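Local coordinates for formiminoglutamase (Trypanosoma cruzi, PDB 4MYK), which hydrolyses N-formimino-L-glutamate to L-glutamate and formamide as an arginase-like manganese metalloenzyme, at residues G141-D146 with A218-A223; F233-D238 with Q259-M264. The protein carries 1 engineered substitution. All coordinates share one frame; numbering follows the deposited sequence.

Interaction 1: G141-D146 with A218-A223; sequences GVINVD and AALEDA. With MN (manganese (II) ion), chain C.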
loop_
_atom_site.group_PDB
_atom_site.type_symbol
_atom_site.label_atom_id
_atom_site.label_comp_id
_atom_site.label_asym_id
_atom_site.label_seq_id
_atom_site.Cartn_x
_atom_site.Cartn_y
_atom_site.Cartn_z
ATOM N N GLY A 141 15.203 23.053 19.438
ATOM C CA GLY A 141 15.036 22.692 18.043
ATOM C C GLY A 141 13.684 22.028 17.811
ATOM O O GLY A 141 13.118 21.418 18.712
ATOM N N VAL A 142 13.156 22.156 16.601
ATOM C CA VAL A 142 11.840 21.600 16.278
ATOM C C VAL A 142 11.807 20.971 14.879
ATOM O O VAL A 142 12.246 21.582 13.900
ATOM C CB VAL A 142 10.712 22.676 16.395
ATOM C CG1 VAL A 142 9.327 22.084 16.023
ATOM C CG2 VAL A 142 10.687 23.289 17.785
ATOM N N ILE A 143 11.294 19.745 14.795
ATOM C CA ILE A 143 11.022 19.129 13.497
ATOM C C ILE A 143 9.538 18.774 13.324
ATOM O O ILE A 143 8.940 18.099 14.171
ATOM C CB ILE A 143 11.942 17.907 13.204
ATOM C CG1 ILE A 143 11.551 17.241 11.879
ATOM C CG2 ILE A 143 11.936 16.905 14.363
ATOM C CD1 ILE A 143 12.518 16.145 11.444
ATOM N N ASN A 144 8.948 19.268 12.236
ATOM C CA ASN A 144 7.576 18.937 11.867
ATOM C C ASN A 144 7.573 17.914 10.725
ATOM O O ASN A 144 7.837 18.259 9.564
ATOM C CB ASN A 144 6.792 20.218 11.486
ATOM C CG ASN A 144 5.323 19.951 11.123
ATOM O OD1 ASN A 144 4.702 19.008 11.610
ATOM N ND2 ASN A 144 4.771 20.793 10.267
ATOM N N VAL A 145 7.306 16.656 11.081
ATOM C CA VAL A 145 7.043 15.589 10.117
ATOM C C VAL A 145 5.582 15.690 9.687
ATOM O O VAL A 145 4.666 15.426 10.484
ATOM C CB VAL A 145 7.295 14.180 10.714
ATOM C CG1 VAL A 145 7.069 13.086 9.643
ATOM C CG2 VAL A 145 8.702 14.092 11.306
ATOM N N ASP A 146 5.370 16.072 8.431
ATOM C CA ASP A 146 4.054 16.489 8.003
ATOM C C ASP A 146 4.059 16.635 6.497
ATOM O O ASP A 146 4.974 17.237 5.941
ATOM C CB ASP A 146 3.733 17.826 8.661
ATOM C CG ASP A 146 2.281 18.170 8.597
ATOM O OD1 ASP A 146 1.533 17.488 7.867
ATOM O OD2 ASP A 146 1.892 19.127 9.288
ATOM N N ALA A 218 18.328 8.379 7.314
ATOM C CA ALA A 218 19.461 9.245 6.971
ATOM C C ALA A 218 19.038 10.705 6.812
ATOM O O ALA A 218 19.729 11.616 7.262
ATOM C CB ALA A 218 20.140 8.759 5.697
ATOM N N ALA A 219 17.911 10.918 6.148
ATOM C CA ALA A 219 17.363 12.250 5.990
ATOM C C ALA A 219 17.010 12.835 7.353
ATOM O O ALA A 219 17.260 14.005 7.609
ATOM C CB ALA A 219 16.129 12.202 5.101
ATOM N N LEU A 220 16.420 12.010 8.218
ATOM C CA LEU A 220 16.063 12.432 9.576
ATOM C C LEU A 220 17.289 12.671 10.475
ATOM O O LEU A 220 17.250 13.500 11.371
ATOM C CB LEU A 220 15.130 11.416 10.235
ATOM C CG LEU A 220 14.656 11.783 11.641
ATOM C CD1 LEU A 220 13.896 13.083 11.612
ATOM C CD2 LEU A 220 13.787 10.698 12.189
ATOM N N GLU A 221 18.373 11.940 10.244
ATOM C CA GLU A 221 19.628 12.232 10.926
ATOM C C GLU A 221 20.066 13.642 10.581
ATOM O O GLU A 221 20.403 14.446 11.454
ATOM C CB GLU A 221 20.705 11.232 10.521
ATOM C CG GLU A 221 20.551 9.898 11.223
ATOM C CD GLU A 221 21.456 8.821 10.659
ATOM O OE1 GLU A 221 22.030 9.027 9.567
ATOM O OE2 GLU A 221 21.579 7.761 11.308
ATOM N N ASP A 222 20.043 13.939 9.291
ATOM C CA ASP A 222 20.362 15.270 8.811
ATOM C C ASP A 222 19.509 16.298 9.549
ATOM O O ASP A 222 20.014 17.340 9.981
ATOM C CB ASP A 222 20.131 15.365 7.289
ATOM C CG ASP A 222 21.199 14.617 6.468
ATOM O OD1 ASP A 222 22.103 13.994 7.058
ATOM O OD2 ASP A 222 21.133 14.656 5.222
ATOM N N ALA A 223 18.219 15.994 9.689
ATOM C CA ALA A 223 17.264 16.899 10.324
ATOM C C ALA A 223 17.614 17.189 11.790
ATOM O O ALA A 223 17.515 18.333 12.239
ATOM C CB ALA A 223 15.823 16.358 10.193
HETATM MN MN MN C . -0.612 17.118 7.953
HETATM O O HOH W 1 -1.687 19.121 8.730
#
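Strand 141-145 passes helix 216-227 most closely where Ile143 faces Ala223, with the CA atoms of these two residues 7.3 Å apart. No hydrogen bond joins the two segments. The contact is carried by a single methyl group, CD1 of Ile143. This residue stands fully extended from the strand, with CG1 anti to the backbone N (chi1 176°) and CD1 anti to CA (chi2 173°). Its end therefore reaches the helix. There it meets two residues one turn apart. Ile143 CD1 lies 3.5 Å from Ala223 CB, which points at the strand. It lies 3.4 Å from Leu220 CD1, closer than usual for two carbons, so the packing is tight here. Leu220 does not start out toward the strand, but its CD1 end comes nearer and meets Ile143 tip to tip. The two side chains cross at about a right angle. All three residues are buried. Around them, Phe183 and Phe233 of the neighbouring strands touch Ile143, and Met264 and Leu267 of helix 258-270 touch Leu220.

The other role of 141-146 is at its end. Asp146 OD1 binds a manganese ion at 2.2 Å, while Asp146 OD2 stays 3.5 Å from the same ion. Water 1, His148, Asp236 and Asp238 complete this site, and Asp146 also serves the second manganese. A long, weak hydrogen bond runs from Asn144 ND2 to Asp146 OD2. Asn144 ND2 also bonds Glu182 on the adjacent strand. The result is an interior strand of the parallel sheet, between 231-236 and 180-185, whose Ile143 packs on helix 216-227 and which is followed at once by a metal ligand, as in the arginase/deacetylase alpha/beta fold.

Interaction 2: F233-D238 with Q259-M264; sequences FSFDVD and QEAFDM. With MN (manganese (II) ion), chain C.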
loop_
_atom_site.group_PDB
_atom_site.type_symbol
_atom_site.label_atom_id
_atom_site.label_comp_id
_atom_site.label_asym_id
_atom_site.label_seq_id
_atom_site.Cartn_x
_atom_site.Cartn_y
_atom_site.Cartn_z
ATOM N N PHE A 233 10.194 16.370 18.675
ATOM C CA PHE A 233 9.916 15.470 17.555
ATOM C C PHE A 233 8.409 15.393 17.342
ATOM O O PHE A 233 7.709 14.670 18.047
ATOM C CB PHE A 233 10.521 14.084 17.813
ATOM C CG PHE A 233 10.459 13.150 16.623
ATOM C CD1 PHE A 233 10.973 13.533 15.384
ATOM C CD2 PHE A 233 9.910 11.875 16.747
ATOM C CE1 PHE A 233 10.912 12.662 14.291
ATOM C CE2 PHE A 233 9.860 11.014 15.663
ATOM C CZ PHE A 233 10.361 11.409 14.441
ATOM N N SER A 234 7.925 16.169 16.374
ATOM C CA SER A 234 6.492 16.325 16.115
ATOM C C SER A 234 6.090 15.526 14.879
ATOM O O SER A 234 6.503 15.846 13.758
ATOM C CB SER A 234 6.140 17.805 15.919
ATOM O OG SER A 234 4.737 18.014 15.880
ATOM N N PHE A 235 5.289 14.490 15.082
ATOM C CA PHE A 235 4.983 13.557 14.000
ATOM C C PHE A 235 3.523 13.566 13.578
ATOM O O PHE A 235 2.717 12.838 14.151
ATOM C CB PHE A 235 5.359 12.133 14.400
ATOM C CG PHE A 235 5.754 11.266 13.235
ATOM C CD1 PHE A 235 4.987 11.238 12.086
ATOM C CD2 PHE A 235 6.908 10.490 13.285
ATOM C CE1 PHE A 235 5.348 10.445 11.019
ATOM C CE2 PHE A 235 7.271 9.686 12.211
ATOM C CZ PHE A 235 6.495 9.669 11.083
ATOM N N ASP A 236 3.187 14.367 12.569
ATOM C CA ASP A 236 1.846 14.324 11.987
ATOM C C ASP A 236 1.733 13.036 11.192
ATOM O O ASP A 236 2.498 12.824 10.262
ATOM C CB ASP A 236 1.607 15.528 11.078
ATOM C CG ASP A 236 0.198 15.555 10.482
ATOM O OD1 ASP A 236 -0.456 14.499 10.362
ATOM O OD2 ASP A 236 -0.260 16.654 10.135
ATOM N N VAL A 237 0.797 12.167 11.562
ATOM C CA VAL A 237 0.723 10.857 10.922
ATOM C C VAL A 237 0.112 10.875 9.503
ATOM O O VAL A 237 0.162 9.864 8.785
ATOM C CB VAL A 237 0.066 9.787 11.836
ATOM C CG1 VAL A 237 0.910 9.568 13.074
ATOM C CG2 VAL A 237 -1.348 10.184 12.216
ATOM N N ASP A 238 -0.441 12.022 9.093
ATOM C CA ASP A 238 -0.925 12.165 7.720
ATOM C C ASP A 238 0.237 12.428 6.753
ATOM O O ASP A 238 0.030 12.735 5.573
ATOM C CB ASP A 238 -2.047 13.208 7.608
ATOM C CG ASP A 238 -1.547 14.644 7.663
ATOM O OD1 ASP A 238 -0.338 14.889 7.434
ATOM O OD2 ASP A 238 -2.384 15.542 7.922
ATOM N N GLN A 259 6.920 1.285 7.638
ATOM C CA GLN A 259 8.283 0.887 8.022
ATOM C C GLN A 259 9.221 2.086 8.208
ATOM O O GLN A 259 10.017 2.125 9.145
ATOM C CB GLN A 259 8.882 -0.081 6.997
ATOM C CG GLN A 259 10.145 -0.789 7.485
ATOM C CD GLN A 259 9.935 -1.502 8.821
ATOM O OE1 GLN A 259 9.118 -2.421 8.929
ATOM N NE2 GLN A 259 10.676 -1.086 9.838
ATOM N N GLU A 260 9.133 3.052 7.298
ATOM C CA GLU A 260 9.919 4.278 7.412
ATOM C C GLU A 260 9.572 5.012 8.698
ATOM O O GLU A 260 10.461 5.439 9.432
ATOM C CB GLU A 260 9.670 5.186 6.210
ATOM C CG GLU A 260 10.250 4.657 4.915
ATOM C CD GLU A 260 9.869 5.531 3.745
ATOM O OE1 GLU A 260 8.695 5.970 3.700
ATOM O OE2 GLU A 260 10.738 5.791 2.881
ATOM N N ALA A 261 8.275 5.143 8.961
ATOM C CA ALA A 261 7.783 5.758 10.184
ATOM C C ALA A 261 8.389 5.088 11.420
ATOM O O ALA A 261 8.957 5.762 12.279
ATOM C CB ALA A 261 6.268 5.703 10.228
ATOM N N PHE A 262 8.271 3.764 11.504
ATOM C CA PHE A 262 8.859 2.997 12.600
ATOM C C PHE A 262 10.356 3.266 12.712
ATOM O O PHE A 262 10.861 3.572 13.792
ATOM C CB PHE A 262 8.679 1.502 12.376
ATOM C CG PHE A 262 7.257 1.061 12.346
ATOM C CD1 PHE A 262 6.238 1.946 12.640
ATOM C CD2 PHE A 262 6.937 -0.248 12.022
ATOM C CE1 PHE A 262 4.919 1.534 12.612
ATOM C CE2 PHE A 262 5.630 -0.670 11.990
ATOM C CZ PHE A 262 4.612 0.221 12.288
ATOM N N ASP A 263 11.061 3.126 11.594
ATOM C CA ASP A 263 12.498 3.363 11.564
ATOM C C ASP A 263 12.865 4.767 12.040
ATOM O O ASP A 263 13.894 4.954 12.694
ATOM C CB ASP A 263 13.048 3.136 10.160
ATOM C CG ASP A 263 13.071 1.666 9.764
ATOM O OD1 ASP A 263 12.575 0.827 10.533
ATOM O OD2 ASP A 263 13.593 1.355 8.678
ATOM N N MET A 264 12.033 5.750 11.702
ATOM C CA MET A 264 12.276 7.134 12.114
ATOM C C MET A 264 12.008 7.340 13.596
ATOM O O MET A 264 12.712 8.092 14.265
ATOM C CB MET A 264 11.403 8.102 11.319
ATOM C CG MET A 264 11.750 8.230 9.851
ATOM S SD MET A 264 10.440 9.122 8.988
ATOM C CE MET A 264 10.495 10.705 9.825
HETATM MN MN MN C . -0.612 17.118 7.953
HETATM O O HOH W 1 -1.687 19.121 8.730
#
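Met264 curls its thioether end toward Phe235, which is followed directly by the manganese ligand Asp236; a further ligand, Asp238, comes in a short 3-10 turn. The methionine chain is bent at its last torsion (chi3 62°), which brings the methyl CE to within 4.1 Å of Phe235 CE2. Ala261, one turn earlier in the helix, presents its CB to the neighbouring ring atom, 4.1 Å from Phe235 CZ. Both groups approach the ring obliquely, and the Phe235 and Met264 side chains cross at about a right angle. Phe233, two residues back, also points at the helix. Its CZ comes 4.1 Å from Met264 O, without a hydrogen bond. No polar bond links the segments, so the contact is purely one of packing.

Strand 233-236 and helix 259-264 run nearly antiparallel, at 166°, with their axes 11.7 Å apart. This is the first half of a beta-alpha-beta crossover. Helix 258-270 leads on to strand 274-280, which lies beside 231-236 in the parallel sheet. Met298 of helix 290-306 also touches Phe235 and Ala261. Phe262 and Gln259 pack against Val254 of a second subunit.

Beyond the contact, the chain turns at the metal site. Asp236 OD2 binds manganese at 2.3 Å, and Asp238 grips the same ion with both oxygens, OD1 at 2.3 Å and OD2 at 2.4 Å. Asp236 OD1 accepts a hydrogen bond from Asp238 N (2.8 Å, 159°), forming an Asx turn. The bond reaches the anti side of the carboxylate, tilted from its plane. Together with the metal bond of OD2, it should limit rotation of the Asp236 carboxylate. Asp146, His148 and water 1 complete the coordination.

Interaction 1 closes before interaction 2 opens, and helix 216-227 leads directly into strand 231-236. The centres of the two interactions are 10 Å apart. Strands 141-145 and 231-236 are parallel neighbours in the eight-stranded sheet. Val145 ties them together: its N and O probably hydrogen-bond Ser234 O and Asp236 N, and its CG1 packs on Phe235 CE1. The helices also meet, Leu220 CD2 against Met264 O. The two contacts share one layer of buried, mainly apolar side chains on the same face of the sheet. The C-terminal ends of both strands lead to the same manganese ion, which carries water 1. Asp146, Asp236 and Asp238 thus meet in a two-manganese site, where Asp146 and Asp236 serve both ions.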